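Local coordinates for protein techylectin-5A (Tachypleus tridentatus, PDB 1JC9) that recognises acetyl-group-containing substances on microbial and other cell surfaces and agglutinates bacteria and human erythrocytes as a lectin of innate immunity, at residues F184-G189 / C219-L224. Numbering follows the deposited sequence.
Sequences FGRHNG and CHESNL. With NAG (2-acetamido-2-deoxy-beta-D-glucopyranose), chain B.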
loop_
_atom_site.group_PDB
_atom_site.type_symbol
_atom_site.label_atom_id
_atom_site.label_comp_id
_atom_site.label_asym_id
_atom_site.label_seq_id
_atom_site.Cartn_x
_atom_site.Cartn_y
_atom_site.Cartn_z
ATOM N N PHE A 184 9.564 5.680 -3.281
ATOM C CA PHE A 184 9.332 4.655 -2.259
ATOM C C PHE A 184 10.678 4.038 -1.878
ATOM O O PHE A 184 10.848 3.484 -0.787
ATOM C CB PHE A 184 8.397 3.565 -2.806
ATOM C CG PHE A 184 7.871 2.612 -1.757
ATOM C CD1 PHE A 184 7.229 3.087 -0.617
ATOM C CD2 PHE A 184 7.957 1.235 -1.946
ATOM C CE1 PHE A 184 6.677 2.208 0.317
ATOM C CE2 PHE A 184 7.404 0.345 -1.019
ATOM C CZ PHE A 184 6.762 0.834 0.113
ATOM N N GLY A 185 11.639 4.161 -2.787
ATOM C CA GLY A 185 12.961 3.599 -2.569
ATOM C C GLY A 185 13.634 3.942 -1.254
ATOM O O GLY A 185 14.233 3.071 -0.623
ATOM N N ARG A 186 13.540 5.196 -0.826
ATOM C CA ARG A 186 14.192 5.603 0.413
ATOM C C ARG A 186 13.634 4.910 1.651
ATOM O O ARG A 186 14.270 4.893 2.704
ATOM C CB ARG A 186 14.099 7.121 0.595
ATOM C CG ARG A 186 15.129 7.676 1.576
ATOM C CD ARG A 186 15.150 9.202 1.595
ATOM N NE ARG A 186 14.050 9.783 2.362
ATOM C CZ ARG A 186 13.848 11.091 2.499
ATOM N NH1 ARG A 186 14.668 11.958 1.917
ATOM N NH2 ARG A 186 12.834 11.538 3.229
ATOM N N HIS A 187 12.453 4.324 1.522
ATOM C CA HIS A 187 11.814 3.654 2.649
ATOM C C HIS A 187 12.292 2.225 2.878
ATOM O O HIS A 187 12.021 1.631 3.920
ATOM C CB HIS A 187 10.298 3.706 2.454
ATOM C CG HIS A 187 9.751 5.097 2.506
ATOM N ND1 HIS A 187 9.449 5.733 3.693
ATOM C CD2 HIS A 187 9.546 6.012 1.528
ATOM C CE1 HIS A 187 9.085 6.978 3.443
ATOM N NE2 HIS A 187 9.136 7.173 2.137
ATOM N N ASN A 188 13.020 1.680 1.913
ATOM C CA ASN A 188 13.532 0.324 2.030
ATOM C C ASN A 188 14.291 0.148 3.346
ATOM O O ASN A 188 15.051 1.026 3.745
ATOM C CB ASN A 188 14.451 0.015 0.835
ATOM C CG ASN A 188 15.023 -1.394 0.878
ATOM O OD1 ASN A 188 14.337 -2.353 1.235
ATOM N ND2 ASN A 188 16.284 -1.527 0.492
ATOM N N GLY A 189 14.062 -0.979 4.020
ATOM C CA GLY A 189 14.745 -1.269 5.270
ATOM C C GLY A 189 14.296 -0.533 6.523
ATOM O O GLY A 189 15.017 -0.518 7.513
ATOM N N CYS A 219 11.423 12.226 6.935
ATOM C CA CYS A 219 10.449 11.204 7.274
ATOM C C CYS A 219 9.957 10.410 6.061
ATOM O O CYS A 219 9.786 9.188 6.145
ATOM C CB CYS A 219 9.249 11.852 7.955
ATOM S SG CYS A 219 9.517 12.403 9.670
ATOM N N HIS A 220 9.724 11.093 4.938
ATOM C CA HIS A 220 9.228 10.395 3.751
ATOM C C HIS A 220 9.365 11.141 2.433
ATOM O O HIS A 220 9.652 12.339 2.395
ATOM C CB HIS A 220 7.743 10.064 3.929
ATOM C CG HIS A 220 6.837 11.239 3.724
ATOM N ND1 HIS A 220 6.628 11.811 2.485
ATOM C CD2 HIS A 220 6.114 11.972 4.603
ATOM C CE1 HIS A 220 5.814 12.844 2.610
ATOM N NE2 HIS A 220 5.488 12.964 3.885
ATOM N N GLU A 221 9.141 10.397 1.352
ATOM C CA GLU A 221 9.140 10.932 -0.001
ATOM C C GLU A 221 7.792 10.502 -0.584
ATOM O O GLU A 221 7.328 11.052 -1.581
ATOM C CB GLU A 221 10.300 10.378 -0.830
ATOM C CG GLU A 221 11.667 10.809 -0.317
ATOM C CD GLU A 221 12.727 10.828 -1.403
ATOM O OE1 GLU A 221 12.926 9.796 -2.076
ATOM O OE2 GLU A 221 13.364 11.886 -1.583
ATOM N N SER A 222 7.173 9.505 0.051
ATOM C CA SER A 222 5.842 9.022 -0.340
ATOM C C SER A 222 5.054 8.857 0.960
ATOM O O SER A 222 5.604 8.418 1.968
ATOM C CB SER A 222 5.922 7.695 -1.115
ATOM O OG SER A 222 6.609 6.691 -0.397
ATOM N N ASN A 223 3.772 9.212 0.941
ATOM C CA ASN A 223 2.948 9.155 2.150
ATOM C C ASN A 223 1.509 8.804 1.777
ATOM O O ASN A 223 0.572 9.507 2.148
ATOM C CB ASN A 223 3.016 10.536 2.833
ATOM C CG ASN A 223 2.432 10.545 4.233
ATOM O OD1 ASN A 223 2.746 9.689 5.058
ATOM N ND2 ASN A 223 1.598 11.536 4.517
ATOM N N LEU A 224 1.342 7.697 1.061
ATOM C CA LEU A 224 0.031 7.262 0.585
ATOM C C LEU A 224 -1.065 7.026 1.618
ATOM O O LEU A 224 -2.249 7.027 1.273
ATOM C CB LEU A 224 0.203 6.034 -0.311
ATOM C CG LEU A 224 0.486 6.347 -1.790
ATOM C CD1 LEU A 224 1.360 7.583 -1.944
ATOM C CD2 LEU A 224 1.130 5.142 -2.443
HETATM C C1 NAG B . 12.843 15.616 3.300
HETATM C C2 NAG B . 12.015 15.803 4.657
HETATM C C3 NAG B . 12.575 17.074 5.402
HETATM C C4 NAG B . 14.017 16.763 5.732
HETATM C C5 NAG B . 14.792 16.517 4.388
HETATM C C6 NAG B . 16.262 16.164 4.636
HETATM C C7 NAG B . 9.737 14.999 4.720
HETATM C C8 NAG B . 8.273 15.120 4.433
HETATM N N2 NAG B . 10.596 16.009 4.328
HETATM O O1 NAG B . 12.411 14.459 2.516
HETATM O O3 NAG B . 11.882 17.292 6.629
HETATM O O4 NAG B . 14.617 17.903 6.446
HETATM O O5 NAG B . 14.243 15.409 3.609
HETATM O O6 NAG B . 16.791 15.973 3.287
HETATM O O7 NAG B . 10.131 13.967 5.316
HETATM O O HOH W 1 12.789 7.392 -2.560
#
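Part of the acetyl-binding pocket of this fibrinogen C-terminal domain forms where Arg186 and His187 of a short 3-10 turn meet Cys219 to Ser222. The peptide bond before Cys219 is cis. The backbone N-H groups of Cys219 and His220 both donate to the acetyl oxygen O7 of NAG, with Cys219 N 2.7 Å and His220 N 2.9 Å from it. The acetyl methyl C8 sits over one face of the His220 ring, offset toward the rim, 3.6 Å from NE2. Asn223 CB covers the opposite face, and His220 NE2 is hydrogen-bonded to Ala237 O. Tyr236 and Tyr248 also hydrogen-bond the sugar through their hydroxyls.

Arg186 reaches the pocket from the other loop. Its CG is anti to the backbone N (chi1 -160°), and the chain bends at chi3. Arg186 NH2 donates to NAG O1 at 3.0 Å, while the hydrogen bond from NH1 to the same oxygen is weak. Glu221 CG lies over the centre of one guanidinium face. The carboxylate is stacked on the guanidinium, the planes 20° apart, in a long salt bridge. No N-H of Arg186 points at Glu221 OE2, which also forms a salt bridge with Arg243. A water links Arg186 N to Glu221 OE1.

The His187 ring has a hydrogen bond at each nitrogen. ND1 is hydrogen-bonded to Trp215 O, and NE2 accepts a weak but fairly straight one from Glu221 N (163°). Ser222 OG, hydrogen-bonded to Ser183 O, meets the edge of the Phe184 ring 3.7 Å from CD1.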